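Local atomic coordinates of short chain dehydrogenase (Salmonella typhi, PDB entry 3G1T), a protein that probably catalyses NAD(P)(H)-dependent oxidation or reduction of a substrate not yet identified, as a Rossmann-fold short chain dehydrogenase. Residues L141-S155 against Y185-P197. Numbering follows the deposited sequence.
Sequences LLKSDAGSLVFTSSS and YQNRSLRVNCINP
Ser189 OG is linked to the opposite segment through two waters: it donates to water 1, and water 2 donates to it and to Leu142 O. Water 1 also gives its own protons to Leu141 O and Ser144 O and accepts from Gly147 N, tying together the turn between helix and strand. A small hydroxyl suits this spot because its rotation (chi1 61°) holds OG within bonding distance of both waters, donor to one and acceptor from the other.

From here strands 147-152 and 190-196 run parallel, and a ladder of bonds alternates between them up to Ser153 N and Ile195 O, 2.8 Å apart. On one face of the sheet Arg191, extended from CG to NE, lays its guanidinium over Ser148, whose CB sits 3.6 Å above the centre of that plane. Its NH2 donates to Ala146 O at 3.1 Å, a bent bond (137°) reaching the carbonyl from above its plane. Water 3 joins Ser148 OG, Leu149 O and Asn193 ND2, while Ser148 OG also bonds to Leu230 O. Farther along, Val150 and Ile195 meet CG1 to CG1 under helix 224-231.

The face of Leu149, Phe151, Leu190, Val192 and Cys194 packs against helices 116-142 and 165-185. Gly147 suits its place because Leu190 CD1 and Leu141 O occupy the side where a beta carbon would sit. Leu190 CD2 lies 3.8 Å above the centre of the Tyr185 ring, which Leu142 CD2 also approaches. Val192 CG1 touches both Leu149 CD2 and the in-plane edge of the Phe151 ring, 3.7 Å from CE2.

These strands form a right-handed beta-alpha-beta crossover of the Rossmann fold through helix 165-185. The chemistry implies that apolar groups seal both faces against helices, while waters and arginine satisfy backbone carbonyls around residues 141-147.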
loop_
_atom_site.group_PDB
_atom_site.type_symbol
_atom_site.label_atom_id
_atom_site.label_comp_id
_atom_site.label_asym_id
_atom_site.label_seq_id
_atom_site.Cartn_x
_atom_site.Cartn_y
_atom_site.Cartn_z
ATOM N N LEU A 141 -22.171 -6.721 -7.152
ATOM C CA LEU A 141 -22.241 -6.792 -5.710
ATOM C C LEU A 141 -23.360 -5.963 -5.147
ATOM O O LEU A 141 -23.993 -6.357 -4.147
ATOM C CB LEU A 141 -20.914 -6.399 -5.069
ATOM C CG LEU A 141 -19.834 -7.458 -4.977
ATOM C CD1 LEU A 141 -18.394 -6.874 -4.761
ATOM C CD2 LEU A 141 -20.216 -8.469 -3.837
ATOM N N LEU A 142 -23.613 -4.806 -5.800
ATOM C CA LEU A 142 -24.719 -3.941 -5.354
ATOM C C LEU A 142 -26.128 -4.478 -5.629
ATOM O O LEU A 142 -27.126 -4.000 -5.068
ATOM C CB LEU A 142 -24.540 -2.547 -5.898
ATOM C CG LEU A 142 -23.438 -1.718 -5.218
ATOM C CD1 LEU A 142 -23.187 -0.559 -6.229
ATOM C CD2 LEU A 142 -23.767 -1.243 -3.824
ATOM N N LYS A 143 -26.225 -5.464 -6.517
ATOM C CA LYS A 143 -27.489 -6.174 -6.740
ATOM C C LYS A 143 -27.862 -7.135 -5.590
ATOM O O LYS A 143 -29.030 -7.611 -5.526
ATOM C CB LYS A 143 -27.447 -6.938 -8.079
ATOM C CG LYS A 143 -27.260 -6.141 -9.401
ATOM C CD LYS A 143 -28.312 -5.044 -9.615
ATOM C CE LYS A 143 -29.370 -5.429 -10.609
ATOM N NZ LYS A 143 -30.354 -4.262 -10.765
ATOM N N SER A 144 -26.900 -7.484 -4.708
ATOM C CA SER A 144 -27.204 -8.325 -3.532
ATOM C C SER A 144 -28.096 -7.603 -2.475
ATOM O O SER A 144 -27.975 -6.373 -2.291
ATOM C CB SER A 144 -25.914 -8.803 -2.822
ATOM O OG SER A 144 -26.174 -9.629 -1.675
ATOM N N ASP A 145 -28.921 -8.353 -1.724
ATOM C CA ASP A 145 -29.681 -7.739 -0.589
ATOM C C ASP A 145 -28.723 -7.431 0.586
ATOM O O ASP A 145 -29.011 -6.672 1.495
ATOM C CB ASP A 145 -30.792 -8.719 -0.074
ATOM C CG ASP A 145 -30.215 -9.979 0.623
ATOM O OD1 ASP A 145 -29.329 -10.661 -0.004
ATOM O OD2 ASP A 145 -30.557 -10.286 1.829
ATOM N N ALA A 146 -27.553 -8.059 0.581
ATOM C CA ALA A 146 -26.568 -7.817 1.618
ATOM C C ALA A 146 -25.190 -8.349 1.131
ATOM O O ALA A 146 -24.695 -9.390 1.579
ATOM C CB ALA A 146 -27.013 -8.487 2.923
ATOM N N GLY A 147 -24.573 -7.604 0.236
ATOM C CA GLY A 147 -23.325 -8.073 -0.448
ATOM C C GLY A 147 -22.163 -8.023 0.541
ATOM O O GLY A 147 -22.131 -7.212 1.485
ATOM N N SER A 148 -21.183 -8.917 0.347
ATOM C CA SER A 148 -20.009 -8.950 1.319
ATOM C C SER A 148 -18.709 -9.133 0.481
ATOM O O SER A 148 -18.597 -10.083 -0.295
ATOM C CB SER A 148 -20.150 -10.103 2.315
ATOM O OG SER A 148 -19.011 -10.154 3.201
ATOM N N LEU A 149 -17.810 -8.173 0.594
ATOM C CA LEU A 149 -16.523 -8.145 -0.176
ATOM C C LEU A 149 -15.424 -8.303 0.924
ATOM O O LEU A 149 -15.410 -7.596 1.967
ATOM C CB LEU A 149 -16.410 -6.770 -0.858
ATOM C CG LEU A 149 -15.047 -6.390 -1.499
ATOM C CD1 LEU A 149 -14.776 -7.373 -2.632
ATOM C CD2 LEU A 149 -15.172 -5.018 -2.072
ATOM N N VAL A 150 -14.570 -9.300 0.727
ATOM C CA VAL A 150 -13.614 -9.644 1.744
ATOM C C VAL A 150 -12.245 -9.627 1.085
ATOM O O VAL A 150 -12.071 -10.240 0.012
ATOM C CB VAL A 150 -13.901 -11.071 2.340
ATOM C CG1 VAL A 150 -12.716 -11.447 3.327
ATOM C CG2 VAL A 150 -15.304 -11.000 3.106
ATOM N N PHE A 151 -11.290 -8.950 1.727
ATOM C CA PHE A 151 -9.871 -8.993 1.296
ATOM C C PHE A 151 -9.056 -9.830 2.256
ATOM O O PHE A 151 -9.407 -10.004 3.406
ATOM C CB PHE A 151 -9.270 -7.580 1.221
ATOM C CG PHE A 151 -9.925 -6.681 0.183
ATOM C CD1 PHE A 151 -9.520 -6.691 -1.155
ATOM C CD2 PHE A 151 -11.010 -5.842 0.577
ATOM C CE1 PHE A 151 -10.107 -5.823 -2.160
ATOM C CE2 PHE A 151 -11.612 -4.994 -0.415
ATOM C CZ PHE A 151 -11.210 -4.966 -1.725
ATOM N N THR A 152 -7.919 -10.356 1.747
ATOM C CA THR A 152 -6.962 -11.105 2.607
ATOM C C THR A 152 -5.850 -10.177 3.074
ATOM O O THR A 152 -5.185 -9.517 2.278
ATOM C CB THR A 152 -6.402 -12.298 1.803
ATOM O OG1 THR A 152 -7.476 -13.132 1.394
ATOM C CG2 THR A 152 -5.429 -13.089 2.760
ATOM N N SER A 153 -5.727 -10.086 4.383
ATOM C CA SER A 153 -4.639 -9.319 5.033
ATOM C C SER A 153 -3.635 -10.263 5.733
ATOM O O SER A 153 -3.517 -11.487 5.398
ATOM C CB SER A 153 -5.213 -8.290 6.033
ATOM O OG SER A 153 -4.173 -7.341 6.358
ATOM N N SER A 154 -2.840 -9.666 6.600
ATOM C CA SER A 154 -1.745 -10.410 7.319
ATOM C C SER A 154 -1.418 -9.639 8.585
ATOM O O SER A 154 -1.776 -8.447 8.673
ATOM C CB SER A 154 -0.489 -10.600 6.419
ATOM O OG SER A 154 0.520 -11.055 7.288
ATOM N N SER A 155 -0.827 -10.279 9.608
ATOM C CA SER A 155 -0.387 -9.475 10.755
ATOM C C SER A 155 0.600 -8.388 10.298
ATOM O O SER A 155 0.610 -7.323 10.847
ATOM C CB SER A 155 0.173 -10.360 11.863
ATOM O OG SER A 155 1.402 -10.924 11.364
ATOM N N TYR A 185 -19.399 2.638 1.029
ATOM C CA TYR A 185 -20.610 1.777 0.980
ATOM C C TYR A 185 -21.309 1.726 2.331
ATOM O O TYR A 185 -22.258 1.002 2.486
ATOM C CB TYR A 185 -20.347 0.386 0.373
ATOM C CG TYR A 185 -20.018 0.563 -1.115
ATOM C CD1 TYR A 185 -21.061 0.754 -2.029
ATOM C CD2 TYR A 185 -18.651 0.555 -1.612
ATOM C CE1 TYR A 185 -20.762 0.961 -3.406
ATOM C CE2 TYR A 185 -18.353 0.719 -2.955
ATOM C CZ TYR A 185 -19.391 0.948 -3.837
ATOM O OH TYR A 185 -19.029 1.196 -5.140
ATOM N N GLN A 186 -20.815 2.483 3.298
ATOM C CA GLN A 186 -21.180 2.242 4.692
ATOM C C GLN A 186 -22.703 2.257 4.936
ATOM O O GLN A 186 -23.179 1.437 5.675
ATOM C CB GLN A 186 -20.486 3.265 5.570
ATOM C CG GLN A 186 -19.810 2.687 6.782
ATOM C CD GLN A 186 -20.720 2.598 7.974
ATOM O OE1 GLN A 186 -20.376 1.966 8.995
ATOM N NE2 GLN A 186 -21.892 3.255 7.891
ATOM N N ASN A 187 -23.473 3.178 4.322
ATOM C CA ASN A 187 -24.904 3.172 4.578
ATOM C C ASN A 187 -25.715 2.442 3.477
ATOM O O ASN A 187 -26.975 2.541 3.421
ATOM C CB ASN A 187 -25.367 4.633 4.879
ATOM C CG ASN A 187 -25.402 5.562 3.597
ATOM O OD1 ASN A 187 -25.087 5.136 2.500
ATOM N ND2 ASN A 187 -25.869 6.845 3.758
ATOM N N ARG A 188 -25.011 1.643 2.648
ATOM C CA ARG A 188 -25.627 0.899 1.574
ATOM C C ARG A 188 -25.510 -0.620 1.863
ATOM O O ARG A 188 -25.164 -1.028 2.982
ATOM C CB ARG A 188 -24.981 1.246 0.201
ATOM C CG ARG A 188 -25.473 2.629 -0.396
ATOM C CD ARG A 188 -24.935 2.880 -1.797
ATOM N NE ARG A 188 -23.576 3.443 -1.760
ATOM C CZ ARG A 188 -22.901 3.750 -2.861
ATOM N NH1 ARG A 188 -23.476 3.552 -4.045
ATOM N NH2 ARG A 188 -21.646 4.236 -2.802
ATOM N N SER A 189 -25.866 -1.412 0.863
ATOM C CA SER A 189 -26.161 -2.841 1.082
ATOM C C SER A 189 -24.880 -3.696 1.062
ATOM O O SER A 189 -24.926 -4.880 1.431
ATOM C CB SER A 189 -27.085 -3.357 -0.017
ATOM O OG SER A 189 -26.481 -3.240 -1.301
ATOM N N LEU A 190 -23.761 -3.045 0.756
ATOM C CA LEU A 190 -22.430 -3.734 0.633
ATOM C C LEU A 190 -21.557 -3.472 1.820
ATOM O O LEU A 190 -21.196 -2.322 2.088
ATOM C CB LEU A 190 -21.686 -3.210 -0.611
ATOM C CG LEU A 190 -20.319 -3.843 -0.982
ATOM C CD1 LEU A 190 -20.192 -5.478 -1.053
ATOM C CD2 LEU A 190 -19.830 -3.118 -2.317
ATOM N N ARG A 191 -21.131 -4.561 2.514
ATOM C CA ARG A 191 -20.148 -4.445 3.549
ATOM C C ARG A 191 -18.780 -4.958 3.083
ATOM O O ARG A 191 -18.691 -5.795 2.120
ATOM C CB ARG A 191 -20.580 -5.178 4.789
ATOM C CG ARG A 191 -20.724 -6.685 4.592
ATOM C CD ARG A 191 -21.410 -7.292 5.810
ATOM N NE ARG A 191 -21.584 -8.785 5.750
ATOM C CZ ARG A 191 -22.510 -9.418 5.037
ATOM N NH1 ARG A 191 -22.588 -10.779 5.068
ATOM N NH2 ARG A 191 -23.366 -8.739 4.291
ATOM N N VAL A 192 -17.741 -4.383 3.680
ATOM C CA VAL A 192 -16.342 -4.646 3.092
ATOM C C VAL A 192 -15.418 -4.833 4.247
ATOM O O VAL A 192 -15.328 -3.943 5.085
ATOM C CB VAL A 192 -15.833 -3.409 2.270
ATOM C CG1 VAL A 192 -14.527 -3.727 1.527
ATOM C CG2 VAL A 192 -16.953 -2.894 1.326
ATOM N N ASN A 193 -14.610 -5.905 4.264
ATOM C CA ASN A 193 -13.809 -6.152 5.483
ATOM C C ASN A 193 -12.587 -6.948 5.102
ATOM O O ASN A 193 -12.523 -7.382 3.968
ATOM C CB ASN A 193 -14.593 -7.030 6.443
ATOM C CG ASN A 193 -15.764 -6.293 7.051
ATOM O OD1 ASN A 193 -15.571 -5.450 7.938
ATOM N ND2 ASN A 193 -16.995 -6.612 6.586
ATOM N N CYS A 194 -11.612 -7.003 5.996
ATOM C CA CYS A 194 -10.466 -7.939 5.761
ATOM C C CYS A 194 -10.424 -9.135 6.694
ATOM O O CYS A 194 -10.903 -9.045 7.853
ATOM C CB CYS A 194 -9.163 -7.179 5.998
ATOM S SG CYS A 194 -8.689 -6.079 4.597
ATOM N N ILE A 195 -9.818 -10.224 6.208
ATOM C CA ILE A 195 -9.464 -11.397 7.070
ATOM C C ILE A 195 -7.939 -11.652 7.062
ATOM O O ILE A 195 -7.316 -11.693 5.971
ATOM C CB ILE A 195 -10.188 -12.692 6.592
ATOM C CG1 ILE A 195 -11.680 -12.609 6.859
ATOM C CG2 ILE A 195 -9.607 -13.998 7.348
ATOM C CD1 ILE A 195 -12.426 -13.952 6.748
ATOM N N ASN A 196 -7.377 -11.779 8.267
ATOM C CA ASN A 196 -5.973 -12.245 8.467
ATOM C C ASN A 196 -6.024 -13.724 8.849
ATOM O O ASN A 196 -6.382 -14.031 9.991
ATOM C CB ASN A 196 -5.304 -11.431 9.568
ATOM C CG ASN A 196 -3.956 -12.049 10.008
ATOM O OD1 ASN A 196 -3.319 -12.750 9.227
ATOM N ND2 ASN A 196 -3.572 -11.851 11.285
ATOM N N PRO A 197 -5.638 -14.642 7.929
ATOM C CA PRO A 197 -5.820 -16.040 8.323
ATOM C C PRO A 197 -4.923 -16.431 9.497
ATOM O O PRO A 197 -5.227 -17.419 10.152
ATOM C CB PRO A 197 -5.459 -16.857 7.073
ATOM C CG PRO A 197 -4.747 -15.977 6.189
ATOM C CD PRO A 197 -5.058 -14.521 6.590
HETATM O O HOH W 1 -25.308 -5.405 -1.892
HETATM O O HOH W 2 -27.801 -1.944 -3.415
HETATM O O HOH W 3 -17.195 -8.111 4.147
HETATM O O HOH W 4 -0.398 -13.285 9.837
#